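Local coordinates for ATP-dependent kinase YFH7 (PDB 2GA8), which acts as an ATP-dependent P-loop kinase that could be involved in assembly of the endoplasmic reticulum membrane, at residues Asn154-Val159 against Thr260-Leu265; Ile237-Phe242 against Tyr254-Phe259; Tyr23-Ile28 against Thr287-Val292; Leu198-Ala203 against Tyr281-Asp286. All blocks are in the same frame, centred on the assembly; numbering follows the deposited sequence.

Interaction 1 (Asn154-Val159 against Thr260-Leu265)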
loop_
_atom_site.group_PDB
_atom_site.type_symbol
_atom_site.label_atom_id
_atom_site.label_comp_id
_atom_site.label_asym_id
_atom_site.label_seq_id
_atom_site.Cartn_x
_atom_site.Cartn_y
_atom_site.Cartn_z
ATOM N N ASN A 154 -6.383 7.998 14.989
ATOM C CA ASN A 154 -5.947 6.645 14.680
ATOM C C ASN A 154 -4.459 6.653 14.389
ATOM O O ASN A 154 -3.962 7.537 13.690
ATOM C CB ASN A 154 -6.713 6.099 13.478
ATOM C CG ASN A 154 -8.188 5.957 13.759
ATOM O OD1 ASN A 154 -8.578 5.381 14.769
ATOM N ND2 ASN A 154 -9.021 6.483 12.868
ATOM N N ILE A 155 -3.745 5.674 14.928
ATOM C CA ILE A 155 -2.311 5.613 14.709
ATOM C C ILE A 155 -1.913 4.586 13.659
ATOM O O ILE A 155 -0.757 4.528 13.251
ATOM C CB ILE A 155 -1.551 5.317 16.020
ATOM C CG1 ILE A 155 -2.069 4.028 16.664
ATOM C CG2 ILE A 155 -1.700 6.500 16.978
ATOM C CD1 ILE A 155 -1.211 3.534 17.823
ATOM N N ALA A 156 -2.869 3.778 13.220
ATOM C CA ALA A 156 -2.578 2.767 12.209
ATOM C C ALA A 156 -3.478 2.966 10.999
ATOM O O ALA A 156 -4.661 3.282 11.133
ATOM C CB ALA A 156 -2.777 1.367 12.792
ATOM N N GLN A 157 -2.906 2.783 9.814
ATOM C CA GLN A 157 -3.644 2.929 8.569
ATOM C C GLN A 157 -3.184 1.831 7.623
ATOM O O GLN A 157 -2.070 1.335 7.748
ATOM C CB GLN A 157 -3.359 4.301 7.947
ATOM C CG GLN A 157 -4.059 4.566 6.619
ATOM C CD GLN A 157 -5.571 4.437 6.704
ATOM O OE1 GLN A 157 -6.111 3.335 6.841
ATOM N NE2 GLN A 157 -6.262 5.569 6.623
ATOM N N ILE A 158 -4.049 1.438 6.699
ATOM C CA ILE A 158 -3.694 0.409 5.732
ATOM C C ILE A 158 -3.480 1.034 4.365
ATOM O O ILE A 158 -4.079 2.056 4.029
ATOM C CB ILE A 158 -4.802 -0.666 5.589
ATOM C CG1 ILE A 158 -6.133 0.002 5.234
ATOM C CG2 ILE A 158 -4.928 -1.475 6.884
ATOM C CD1 ILE A 158 -7.255 -0.985 4.948
ATOM N N VAL A 159 -2.604 0.421 3.580
ATOM C CA VAL A 159 -2.349 0.886 2.225
ATOM C C VAL A 159 -2.532 -0.323 1.318
ATOM O O VAL A 159 -1.651 -1.174 1.215
ATOM C CB VAL A 159 -0.908 1.427 2.037
ATOM C CG1 VAL A 159 -0.640 1.679 0.550
ATOM C CG2 VAL A 159 -0.725 2.715 2.819
ATOM N N THR A 260 -0.492 8.907 11.859
ATOM C CA THR A 260 -0.255 7.532 11.436
ATOM C C THR A 260 1.186 7.135 11.756
ATOM O O THR A 260 2.125 7.606 11.112
ATOM C CB THR A 260 -0.482 7.371 9.926
ATOM O OG1 THR A 260 -1.744 7.953 9.562
ATOM C CG2 THR A 260 -0.483 5.900 9.556
ATOM N N ARG A 261 1.354 6.262 12.747
ATOM C CA ARG A 261 2.684 5.819 13.148
ATOM C C ARG A 261 2.949 4.371 12.735
ATOM O O ARG A 261 4.049 3.851 12.911
ATOM C CB ARG A 261 2.842 5.979 14.663
ATOM C CG ARG A 261 2.527 7.387 15.161
ATOM C CD ARG A 261 3.506 8.432 14.611
ATOM N NE ARG A 261 4.794 8.409 15.304
ATOM C CZ ARG A 261 5.009 8.937 16.509
ATOM N NH1 ARG A 261 4.023 9.547 17.158
ATOM N NH2 ARG A 261 6.204 8.832 17.079
ATOM N N ILE A 262 1.919 3.730 12.193
ATOM C CA ILE A 262 2.004 2.351 11.733
ATOM C C ILE A 262 1.285 2.288 10.389
ATOM O O ILE A 262 0.119 2.668 10.286
ATOM C CB ILE A 262 1.313 1.388 12.729
ATOM C CG1 ILE A 262 2.097 1.350 14.040
ATOM C CG2 ILE A 262 1.205 -0.008 12.132
ATOM C CD1 ILE A 262 1.351 0.692 15.173
ATOM N N VAL A 263 1.990 1.838 9.357
ATOM C CA VAL A 263 1.406 1.733 8.027
ATOM C C VAL A 263 1.452 0.268 7.631
ATOM O O VAL A 263 2.519 -0.348 7.598
ATOM C CB VAL A 263 2.187 2.573 6.982
ATOM C CG1 VAL A 263 1.560 2.406 5.599
ATOM C CG2 VAL A 263 2.180 4.032 7.385
ATOM N N ILE A 264 0.278 -0.290 7.355
ATOM C CA ILE A 264 0.169 -1.687 6.979
ATOM C C ILE A 264 -0.101 -1.766 5.481
ATOM O O ILE A 264 -1.178 -1.416 5.024
ATOM C CB ILE A 264 -0.982 -2.362 7.756
ATOM C CG1 ILE A 264 -0.706 -2.269 9.260
ATOM C CG2 ILE A 264 -1.121 -3.817 7.326
ATOM C CD1 ILE A 264 -1.953 -2.452 10.125
ATOM N N LEU A 265 0.896 -2.211 4.726
ATOM C CA LEU A 265 0.761 -2.325 3.284
ATOM C C LEU A 265 0.476 -3.774 2.938
ATOM O O LEU A 265 1.216 -4.666 3.348
ATOM C CB LEU A 265 2.050 -1.872 2.592
ATOM C CG LEU A 265 2.478 -0.433 2.900
ATOM C CD1 LEU A 265 3.475 -0.428 4.046
ATOM C CD2 LEU A 265 3.104 0.188 1.663
HETATM O O HOH W 1 -3.824 6.868 10.968
#
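V159 and V263 meet methyl to methyl where two parallel strands run side by side: CG2 of V159 lies 3.6 Å from CG1 of V263, the two side chains crossing obliquely. On the same face V159 also lies beside L265, both pointing the same way, with V159 CB 4.0 Å from L265 CG. Towards the start of the strands this face is continued by Q157 CB, which rests 3.7 Å from CG2 of T260. On the other face A156 CB meets I262 CB and I158 CG2 meets I264 CB, both at 4.1 Å. Strand 156-160 is an outer strand of the five-stranded parallel sheet of the P-loop kinase core, and strand 262-267 separates it from strand 25-30, which leads into the ATP-binding loop. Between the backbones, the hydrogen bond from I264 N to Q157 O is nearly straight (N-H...O 172°), and that from V159 N to I264 O is 2.7 Å long. Where the strands begin, I155 O is gripped twice, by the amides of I262 and R261. Q157 is bent at its second torsion (chi2 57°) and folds back on its own strand: OE1 receives the amide of I158 at 2.8 Å, in the carbonyl plane on a lone pair, while NE2 reaches the carbonyl of C255. A water bridges N154 O and T260 OG1, a hydroxyl also bonded to the amide of S257.

Interaction 2 (Ile237-Phe242 against Tyr254-Phe259)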
loop_
_atom_site.group_PDB
_atom_site.type_symbol
_atom_site.label_atom_id
_atom_site.label_comp_id
_atom_site.label_asym_id
_atom_site.label_seq_id
_atom_site.Cartn_x
_atom_site.Cartn_y
_atom_site.Cartn_z
ATOM N N ILE A 237 -0.883 12.506 3.583
ATOM C CA ILE A 237 -0.593 11.841 2.319
ATOM C C ILE A 237 -1.838 11.056 1.947
ATOM O O ILE A 237 -2.289 10.210 2.717
ATOM C CB ILE A 237 0.590 10.868 2.460
ATOM C CG1 ILE A 237 1.835 11.633 2.903
ATOM C CG2 ILE A 237 0.845 10.158 1.130
ATOM C CD1 ILE A 237 2.985 10.736 3.317
ATOM N N PHE A 238 -2.395 11.347 0.777
ATOM C CA PHE A 238 -3.595 10.669 0.302
ATOM C C PHE A 238 -3.251 9.651 -0.771
ATOM O O PHE A 238 -2.586 9.970 -1.750
ATOM C CB PHE A 238 -4.582 11.695 -0.247
ATOM C CG PHE A 238 -5.114 12.618 0.802
ATOM C CD1 PHE A 238 -6.191 12.238 1.590
ATOM C CD2 PHE A 238 -4.496 13.841 1.046
ATOM C CE1 PHE A 238 -6.648 13.065 2.615
ATOM C CE2 PHE A 238 -4.946 14.674 2.069
ATOM C CZ PHE A 238 -6.020 14.286 2.852
ATOM N N VAL A 239 -3.712 8.423 -0.576
ATOM C CA VAL A 239 -3.425 7.366 -1.530
ATOM C C VAL A 239 -4.705 6.834 -2.157
ATOM O O VAL A 239 -5.749 6.750 -1.503
ATOM C CB VAL A 239 -2.631 6.214 -0.858
ATOM C CG1 VAL A 239 -1.355 6.766 -0.228
ATOM C CG2 VAL A 239 -3.471 5.537 0.194
ATOM N N PRO A 240 -4.640 6.475 -3.446
ATOM C CA PRO A 240 -5.806 5.953 -4.160
ATOM C C PRO A 240 -6.318 4.625 -3.623
ATOM O O PRO A 240 -5.594 3.875 -2.965
ATOM C CB PRO A 240 -5.305 5.842 -5.596
ATOM C CG PRO A 240 -3.852 5.498 -5.404
ATOM C CD PRO A 240 -3.446 6.461 -4.308
ATOM N N GLY A 241 -7.584 4.349 -3.918
ATOM C CA GLY A 241 -8.207 3.111 -3.500
ATOM C C GLY A 241 -8.817 2.504 -4.746
ATOM O O GLY A 241 -8.771 3.114 -5.812
ATOM N N PHE A 242 -9.378 1.309 -4.635
ATOM C CA PHE A 242 -9.987 0.685 -5.797
ATOM C C PHE A 242 -11.491 0.567 -5.603
ATOM O O PHE A 242 -11.956 0.037 -4.592
ATOM C CB PHE A 242 -9.395 -0.706 -6.037
ATOM C CG PHE A 242 -9.708 -1.264 -7.398
ATOM C CD1 PHE A 242 -8.989 -0.849 -8.515
ATOM C CD2 PHE A 242 -10.737 -2.183 -7.568
ATOM C CE1 PHE A 242 -9.288 -1.341 -9.784
ATOM C CE2 PHE A 242 -11.047 -2.681 -8.835
ATOM C CZ PHE A 242 -10.320 -2.258 -9.945
ATOM N N TYR A 254 -7.415 6.615 1.172
ATOM C CA TYR A 254 -6.716 6.379 2.420
ATOM C C TYR A 254 -5.814 7.562 2.728
ATOM O O TYR A 254 -5.049 8.005 1.875
ATOM C CB TYR A 254 -5.886 5.097 2.323
ATOM C CG TYR A 254 -6.694 3.901 1.878
ATOM C CD1 TYR A 254 -7.461 3.175 2.788
ATOM C CD2 TYR A 254 -6.729 3.523 0.535
ATOM C CE1 TYR A 254 -8.242 2.098 2.370
ATOM C CE2 TYR A 254 -7.505 2.459 0.108
ATOM C CZ TYR A 254 -8.259 1.750 1.029
ATOM O OH TYR A 254 -9.032 0.695 0.603
ATOM N N CYS A 255 -5.929 8.087 3.940
ATOM C CA CYS A 255 -5.096 9.203 4.344
ATOM C C CYS A 255 -4.084 8.769 5.388
ATOM O O CYS A 255 -4.440 8.158 6.398
ATOM C CB CYS A 255 -5.925 10.338 4.940
ATOM S SG CYS A 255 -4.866 11.662 5.598
ATOM N N ILE A 256 -2.820 9.076 5.129
ATOM C CA ILE A 256 -1.752 8.771 6.065
ATOM C C ILE A 256 -1.340 10.143 6.578
ATOM O O ILE A 256 -0.760 10.938 5.837
ATOM C CB ILE A 256 -0.559 8.098 5.361
ATOM C CG1 ILE A 256 -1.000 6.756 4.778
ATOM C CG2 ILE A 256 0.586 7.902 6.340
ATOM C CD1 ILE A 256 0.036 6.108 3.887
ATOM N N SER A 257 -1.650 10.422 7.841
ATOM C CA SER A 257 -1.345 11.723 8.435
ATOM C C SER A 257 -0.214 11.676 9.450
ATOM O O SER A 257 0.401 10.632 9.671
ATOM C CB SER A 257 -2.585 12.276 9.140
ATOM O OG SER A 257 -2.825 11.553 10.340
ATOM N N LYS A 258 0.042 12.817 10.083
ATOM C CA LYS A 258 1.083 12.899 11.099
ATOM C C LYS A 258 0.760 11.936 12.244
ATOM O O LYS A 258 1.649 11.517 12.980
ATOM C CB LYS A 258 1.190 14.326 11.652
ATOM C CG LYS A 258 -0.085 14.829 12.338
ATOM C CD LYS A 258 0.114 16.198 12.997
ATOM C CE LYS A 258 0.418 17.285 11.971
ATOM N NZ LYS A 258 -0.702 17.498 11.012
ATOM N N PHE A 259 -0.511 11.574 12.388
ATOM C CA PHE A 259 -0.906 10.671 13.467
ATOM C C PHE A 259 -0.676 9.207 13.140
ATOM O O PHE A 259 -0.660 8.364 14.034
ATOM C CB PHE A 259 -2.371 10.904 13.838
ATOM C CG PHE A 259 -2.631 12.273 14.385
ATOM C CD1 PHE A 259 -2.091 12.657 15.607
ATOM C CD2 PHE A 259 -3.368 13.199 13.655
ATOM C CE1 PHE A 259 -2.276 13.948 16.095
ATOM C CE2 PHE A 259 -3.558 14.488 14.132
ATOM C CZ PHE A 259 -3.010 14.863 15.355
#
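I237 forms a hydrogen-bonded antiparallel pair with I256: each backbone N donates to the other residue's O, both bonds at 2.7 Å, and the two CB atoms stand on the same face of the hairpin 237-243/248-256. At F238 the chain enters a non-hydrogen-bonded pair with C255, on the other face. The sulfur of C255, placed anti to its backbone N (chi1 174°), sits obliquely by the phenyl ring, SG 4.2 Å from the F238 ring centroid, while C255 CB touches F238 CE1 at 3.7 Å. V239 again pairs by two backbone bonds, with Y254. Its CG2 presses on Y254 CB at 3.2 Å, a tight contact between side chains crossing at about a right angle. P240 offers its O to the edge of the Y254 ring, in the ring plane, 3.7 Å from CD2. G241 follows with CA 3.7 Å from Y254 CE2, so the ring meets three successive residues, V239 to G241. The faces differ in chemistry: V239, I237 and I256 meet helix 192-206 with hydrocarbon, whereas C255 brings a soft sulfur beside the F238 ring; a mercury(II) ion lies about 2 Å from the C255 side chain (nearest atoms), consistent with a bound thiolate.

Interaction 3 (Tyr23-Ile28 against Thr287-Val292)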
loop_
_atom_site.group_PDB
_atom_site.type_symbol
_atom_site.label_atom_id
_atom_site.label_comp_id
_atom_site.label_asym_id
_atom_site.label_seq_id
_atom_site.Cartn_x
_atom_site.Cartn_y
_atom_site.Cartn_z
ATOM N N TYR A 23 9.907 7.540 12.757
ATOM C CA TYR A 23 8.636 8.191 13.037
ATOM C C TYR A 23 7.489 7.196 12.898
ATOM O O TYR A 23 6.484 7.273 13.607
ATOM C CB TYR A 23 8.396 9.350 12.077
ATOM C CG TYR A 23 7.198 10.174 12.481
ATOM C CD1 TYR A 23 7.253 10.998 13.602
ATOM C CD2 TYR A 23 6.000 10.100 11.771
ATOM C CE1 TYR A 23 6.152 11.725 14.006
ATOM C CE2 TYR A 23 4.884 10.828 12.171
ATOM C CZ TYR A 23 4.972 11.639 13.291
ATOM O OH TYR A 23 3.880 12.365 13.690
ATOM N N ARG A 24 7.632 6.268 11.961
ATOM C CA ARG A 24 6.602 5.267 11.756
ATOM C C ARG A 24 7.195 3.922 11.378
ATOM O O ARG A 24 8.318 3.839 10.877
ATOM C CB ARG A 24 5.597 5.744 10.692
ATOM C CG ARG A 24 6.217 6.473 9.514
ATOM C CD ARG A 24 5.192 6.869 8.453
ATOM N NE ARG A 24 4.127 7.728 8.964
ATOM C CZ ARG A 24 3.628 8.778 8.315
ATOM N NH1 ARG A 24 4.098 9.118 7.124
ATOM N NH2 ARG A 24 2.635 9.476 8.847
ATOM N N VAL A 25 6.454 2.860 11.658
ATOM C CA VAL A 25 6.922 1.529 11.318
ATOM C C VAL A 25 6.024 1.013 10.208
ATOM O O VAL A 25 4.854 1.376 10.127
ATOM C CB VAL A 25 6.865 0.583 12.529
ATOM C CG1 VAL A 25 7.772 1.116 13.636
ATOM C CG2 VAL A 25 5.444 0.448 13.018
ATOM N N CYS A 26 6.584 0.187 9.339
ATOM C CA CYS A 26 5.816 -0.352 8.228
ATOM C C CYS A 26 5.657 -1.850 8.349
ATOM O O CYS A 26 6.514 -2.539 8.896
ATOM C CB CYS A 26 6.497 -0.032 6.895
ATOM S SG CYS A 26 6.492 1.730 6.451
ATOM N N VAL A 27 4.542 -2.343 7.832
ATOM C CA VAL A 27 4.271 -3.766 7.839
ATOM C C VAL A 27 3.898 -4.150 6.422
ATOM O O VAL A 27 3.063 -3.497 5.796
ATOM C CB VAL A 27 3.094 -4.128 8.760
ATOM C CG1 VAL A 27 2.830 -5.635 8.692
ATOM C CG2 VAL A 27 3.393 -3.695 10.192
ATOM N N ILE A 28 4.556 -5.180 5.908
ATOM C CA ILE A 28 4.258 -5.693 4.578
ATOM C C ILE A 28 3.510 -7.002 4.783
ATOM O O ILE A 28 3.947 -7.858 5.553
ATOM C CB ILE A 28 5.538 -5.991 3.756
ATOM C CG1 ILE A 28 6.111 -4.688 3.185
ATOM C CG2 ILE A 28 5.206 -6.969 2.611
ATOM C CD1 ILE A 28 7.442 -4.868 2.456
ATOM N N THR A 287 14.602 1.299 6.327
ATOM C CA THR A 287 14.216 2.248 7.371
ATOM C C THR A 287 14.599 1.661 8.722
ATOM O O THR A 287 14.748 2.384 9.706
ATOM C CB THR A 287 12.689 2.508 7.402
ATOM O OG1 THR A 287 11.997 1.282 7.676
ATOM C CG2 THR A 287 12.211 3.082 6.082
ATOM N N GLY A 288 14.762 0.342 8.761
ATOM C CA GLY A 288 15.095 -0.322 10.008
ATOM C C GLY A 288 13.849 -0.512 10.860
ATOM O O GLY A 288 13.927 -0.880 12.037
ATOM N N ALA A 289 12.688 -0.258 10.265
ATOM C CA ALA A 289 11.424 -0.396 10.983
ATOM C C ALA A 289 10.383 -1.075 10.103
ATOM O O ALA A 289 9.353 -0.488 9.781
ATOM C CB ALA A 289 10.924 0.978 11.429
ATOM N N LEU A 290 10.662 -2.320 9.730
ATOM C CA LEU A 290 9.766 -3.093 8.881
ATOM C C LEU A 290 9.514 -4.511 9.384
ATOM O O LEU A 290 10.438 -5.205 9.801
ATOM C CB LEU A 290 10.349 -3.188 7.467
ATOM C CG LEU A 290 9.602 -4.106 6.492
ATOM C CD1 LEU A 290 8.289 -3.448 6.094
ATOM C CD2 LEU A 290 10.457 -4.373 5.262
ATOM N N LEU A 291 8.252 -4.927 9.344
ATOM C CA LEU A 291 7.868 -6.288 9.699
ATOM C C LEU A 291 7.306 -6.823 8.387
ATOM O O LEU A 291 6.584 -6.111 7.690
ATOM C CB LEU A 291 6.797 -6.307 10.792
ATOM C CG LEU A 291 7.369 -6.133 12.205
ATOM C CD1 LEU A 291 6.247 -6.183 13.227
ATOM C CD2 LEU A 291 8.393 -7.233 12.475
ATOM N N VAL A 292 7.661 -8.057 8.043
ATOM C CA VAL A 292 7.219 -8.672 6.796
ATOM C C VAL A 292 6.517 -10.009 7.022
ATOM O O VAL A 292 7.064 -10.901 7.668
ATOM C CB VAL A 292 8.420 -8.905 5.854
ATOM C CG1 VAL A 292 7.947 -9.491 4.527
ATOM C CG2 VAL A 292 9.161 -7.585 5.628
HETATM O O HOH W 2 9.289 2.561 8.541
#
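I28 and L290 meet aslant at the apolar centre, I28 CG1 lying 3.8 Å from L290 CD1. L290 CG stands anti to its backbone N (chi1 173°), beside the carbonyl carbon, and from there CD1 reaches over to the neighbouring strand, 3.4 Å from C26 O and 3.9 Å from C26 CB. Further along the same face I28 and V292 lie side by side and point the same way, I28 CG2 to V292 CG1 being 4.2 Å. The other face is more thinly joined, V27 CG2 approaching L291 CB. Three backbone bonds tie the strands in parallel register: C26 N to A289 O, almost straight at 176°, L291 N to C26 O, and I28 N to L291 O. At the start of strand 25-30, just before strand 290-296, A289 CB touches both V25 CG1 and R24 O. Here the contact becomes polar. T287 OG1 accepts the amide of A289 in an ST turn at 3.1 Å, with G288 passing through positive phi after the end of helix 275-285. A water donates to both R24 O and T287 OG1, linking the segments ahead of the two strands; T287 OG1 is also bonded to the carbonyl of L284. Strand 25-30, the middle strand of the parallel sheet, leads directly into the P-loop whose residues, by similarity, bind ATP. Helix 4-17 packs on V25, V27 and L291 from one face, while helix 275-285 lies against I28, L290 and V292 on the other.

Interaction 4 (Leu198-Ala203 against Tyr281-Asp286). With SO4 (sulfate ion), chain I.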
loop_
_atom_site.group_PDB
_atom_site.type_symbol
_atom_site.label_atom_id
_atom_site.label_comp_id
_atom_site.label_asym_id
_atom_site.label_seq_id
_atom_site.Cartn_x
_atom_site.Cartn_y
_atom_site.Cartn_z
ATOM N N LEU A 198 5.476 5.830 -3.485
ATOM C CA LEU A 198 4.802 5.971 -2.197
ATOM C C LEU A 198 5.722 5.392 -1.124
ATOM O O LEU A 198 5.845 5.950 -0.035
ATOM C CB LEU A 198 3.462 5.221 -2.187
ATOM C CG LEU A 198 2.749 5.140 -0.829
ATOM C CD1 LEU A 198 2.427 6.541 -0.327
ATOM C CD2 LEU A 198 1.466 4.314 -0.967
ATOM N N CYS A 199 6.375 4.275 -1.430
ATOM C CA CYS A 199 7.279 3.661 -0.459
ATOM C C CYS A 199 8.467 4.562 -0.139
ATOM O O CYS A 199 8.912 4.601 1.000
ATOM C CB CYS A 199 7.761 2.298 -0.949
ATOM S SG CYS A 199 6.434 1.081 -1.017
ATOM N N LYS A 200 8.966 5.298 -1.133
ATOM C CA LYS A 200 10.089 6.212 -0.898
ATOM C C LYS A 200 9.620 7.369 -0.008
ATOM O O LYS A 200 10.361 7.856 0.845
ATOM C CB LYS A 200 10.612 6.782 -2.217
ATOM C CG LYS A 200 11.252 5.762 -3.138
ATOM C CD LYS A 200 11.904 6.459 -4.331
ATOM C CE LYS A 200 12.687 5.481 -5.187
ATOM N NZ LYS A 200 13.368 6.185 -6.312
ATOM N N ILE A 201 8.389 7.815 -0.232
ATOM C CA ILE A 201 7.809 8.894 0.552
ATOM C C ILE A 201 7.642 8.415 1.989
ATOM O O ILE A 201 7.980 9.125 2.936
ATOM C CB ILE A 201 6.434 9.312 -0.030
ATOM C CG1 ILE A 201 6.650 10.071 -1.342
ATOM C CG2 ILE A 201 5.659 10.151 0.981
ATOM C CD1 ILE A 201 5.375 10.423 -2.071
ATOM N N LEU A 202 7.129 7.198 2.152
ATOM C CA LEU A 202 6.948 6.652 3.488
ATOM C C LEU A 202 8.280 6.484 4.215
ATOM O O LEU A 202 8.393 6.785 5.406
ATOM C CB LEU A 202 6.222 5.305 3.421
ATOM C CG LEU A 202 4.766 5.372 2.961
ATOM C CD1 LEU A 202 4.191 3.964 2.875
ATOM C CD2 LEU A 202 3.962 6.217 3.945
ATOM N N ALA A 203 9.291 6.000 3.502
ATOM C CA ALA A 203 10.596 5.805 4.114
ATOM C C ALA A 203 11.174 7.144 4.547
ATOM O O ALA A 203 11.824 7.241 5.586
ATOM C CB ALA A 203 11.549 5.105 3.140
ATOM N N TYR A 281 10.824 -3.919 -0.954
ATOM C CA TYR A 281 11.362 -4.440 0.297
ATOM C C TYR A 281 12.527 -3.597 0.789
ATOM O O TYR A 281 12.499 -3.082 1.903
ATOM C CB TYR A 281 11.828 -5.894 0.134
ATOM C CG TYR A 281 12.578 -6.438 1.336
ATOM C CD1 TYR A 281 11.904 -6.789 2.504
ATOM C CD2 TYR A 281 13.964 -6.572 1.313
ATOM C CE1 TYR A 281 12.596 -7.262 3.627
ATOM C CE2 TYR A 281 14.667 -7.043 2.432
ATOM C CZ TYR A 281 13.974 -7.383 3.582
ATOM O OH TYR A 281 14.660 -7.840 4.689
ATOM N N LYS A 282 13.556 -3.461 -0.041
ATOM C CA LYS A 282 14.719 -2.685 0.353
ATOM C C LYS A 282 14.358 -1.257 0.746
ATOM O O LYS A 282 14.863 -0.751 1.741
ATOM C CB LYS A 282 15.765 -2.663 -0.766
ATOM C CG LYS A 282 17.019 -1.893 -0.392
ATOM C CD LYS A 282 18.105 -2.027 -1.445
ATOM C CE LYS A 282 19.311 -1.173 -1.083
ATOM N NZ LYS A 282 19.850 -1.525 0.257
ATOM N N THR A 283 13.487 -0.611 -0.026
ATOM C CA THR A 283 13.103 0.761 0.288
ATOM C C THR A 283 12.495 0.849 1.688
ATOM O O THR A 283 12.822 1.752 2.450
ATOM C CB THR A 283 12.117 1.337 -0.757
ATOM O OG1 THR A 283 12.772 1.437 -2.032
ATOM C CG2 THR A 283 11.656 2.724 -0.344
ATOM N N LEU A 284 11.631 -0.101 2.039
ATOM C CA LEU A 284 11.022 -0.085 3.368
ATOM C C LEU A 284 11.914 -0.746 4.422
ATOM O O LEU A 284 11.960 -0.307 5.571
ATOM C CB LEU A 284 9.650 -0.774 3.335
ATOM C CG LEU A 284 8.595 -0.128 2.425
ATOM C CD1 LEU A 284 7.284 -0.889 2.544
ATOM C CD2 LEU A 284 8.387 1.327 2.814
ATOM N N ALA A 285 12.631 -1.795 4.031
ATOM C CA ALA A 285 13.508 -2.499 4.962
ATOM C C ALA A 285 14.639 -1.594 5.441
ATOM O O ALA A 285 15.050 -1.663 6.600
ATOM C CB ALA A 285 14.083 -3.749 4.300
ATOM N N ASP A 286 15.135 -0.745 4.548
ATOM C CA ASP A 286 16.224 0.157 4.896
ATOM C C ASP A 286 15.877 1.191 5.966
ATOM O O ASP A 286 16.759 1.886 6.460
ATOM C CB ASP A 286 16.762 0.855 3.642
ATOM C CG ASP A 286 17.662 -0.050 2.813
ATOM O OD1 ASP A 286 18.010 -1.151 3.290
ATOM O OD2 ASP A 286 18.032 0.341 1.690
HETATM S S SO4 I . 14.949 3.978 -8.811
HETATM O O1 SO4 I . 13.744 3.328 -9.365
HETATM O O2 SO4 I . 14.707 5.429 -8.687
HETATM O O3 SO4 I . 15.249 3.412 -7.482
HETATM O O4 SO4 I . 16.093 3.745 -9.714
#
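T283 sets its methyl against the backbone of the neighbouring helix: CG2 lies 3.6 Å from C199 O and 3.8 Å from K200 N. That methyl is anti to the backbone N of T283 (chi1 -65° puts OG1 beside it), which directs carbon at the other helix while OG1 bonds back to the carbonyl of K279 in its own helix. L284 completes the close part from the buried side. Its CD2 touches C199 CB at 3.9 Å and C199 O at 3.8 Å, and its CD1 is near the C199 sulfur. One turn on, A203 has just a methyl to offer, and CB comes 3.7 Å from T283 O. The two helical segments run nearly parallel, 13° apart, with axes 9.0 Å from each other. The outer side is looser. Of K200's side chain, CG comes nearest T283, 4.1 Å from its CG2, and the extended chain then leaves the interface to place NZ 2.8 Å from O2 of a sulfate, probably from the crystallisation liquor, which K279 binds as well. Away from the interface, K282 NZ and D286 OD2 form a salt bridge within 281-286. Both helices lie on the same face of the parallel sheet: L202 packs on V263 and L265 of strand 262-267, L284 bridges to L265 and to L290 of strand 290-296, and L198 and I201 turn to strand 134-136.

Interactions 1 and 3, with centres about 10 Å apart, belong to one five-stranded parallel sheet, ordered 156-160, 262-267, 25-30, 290-296, 347-351; strands 262-267 and 25-30 join them. Interaction 4 is the helix pair on one face of this sheet, its centre about 9 Å from that of interaction 3 and 14 Å from that of interaction 1. Interaction 2 lies in a separate mixed sheet, its centre about 9 Å from that of interaction 1, and packs I237, V239 and I256 on helix 192-206, whose L202 also touches the parallel sheet. Along the chain, interaction 3 closes the longest loop and encloses the other three. Residues distant in sequence build one core, whose strand 25-30 runs into the P-loop.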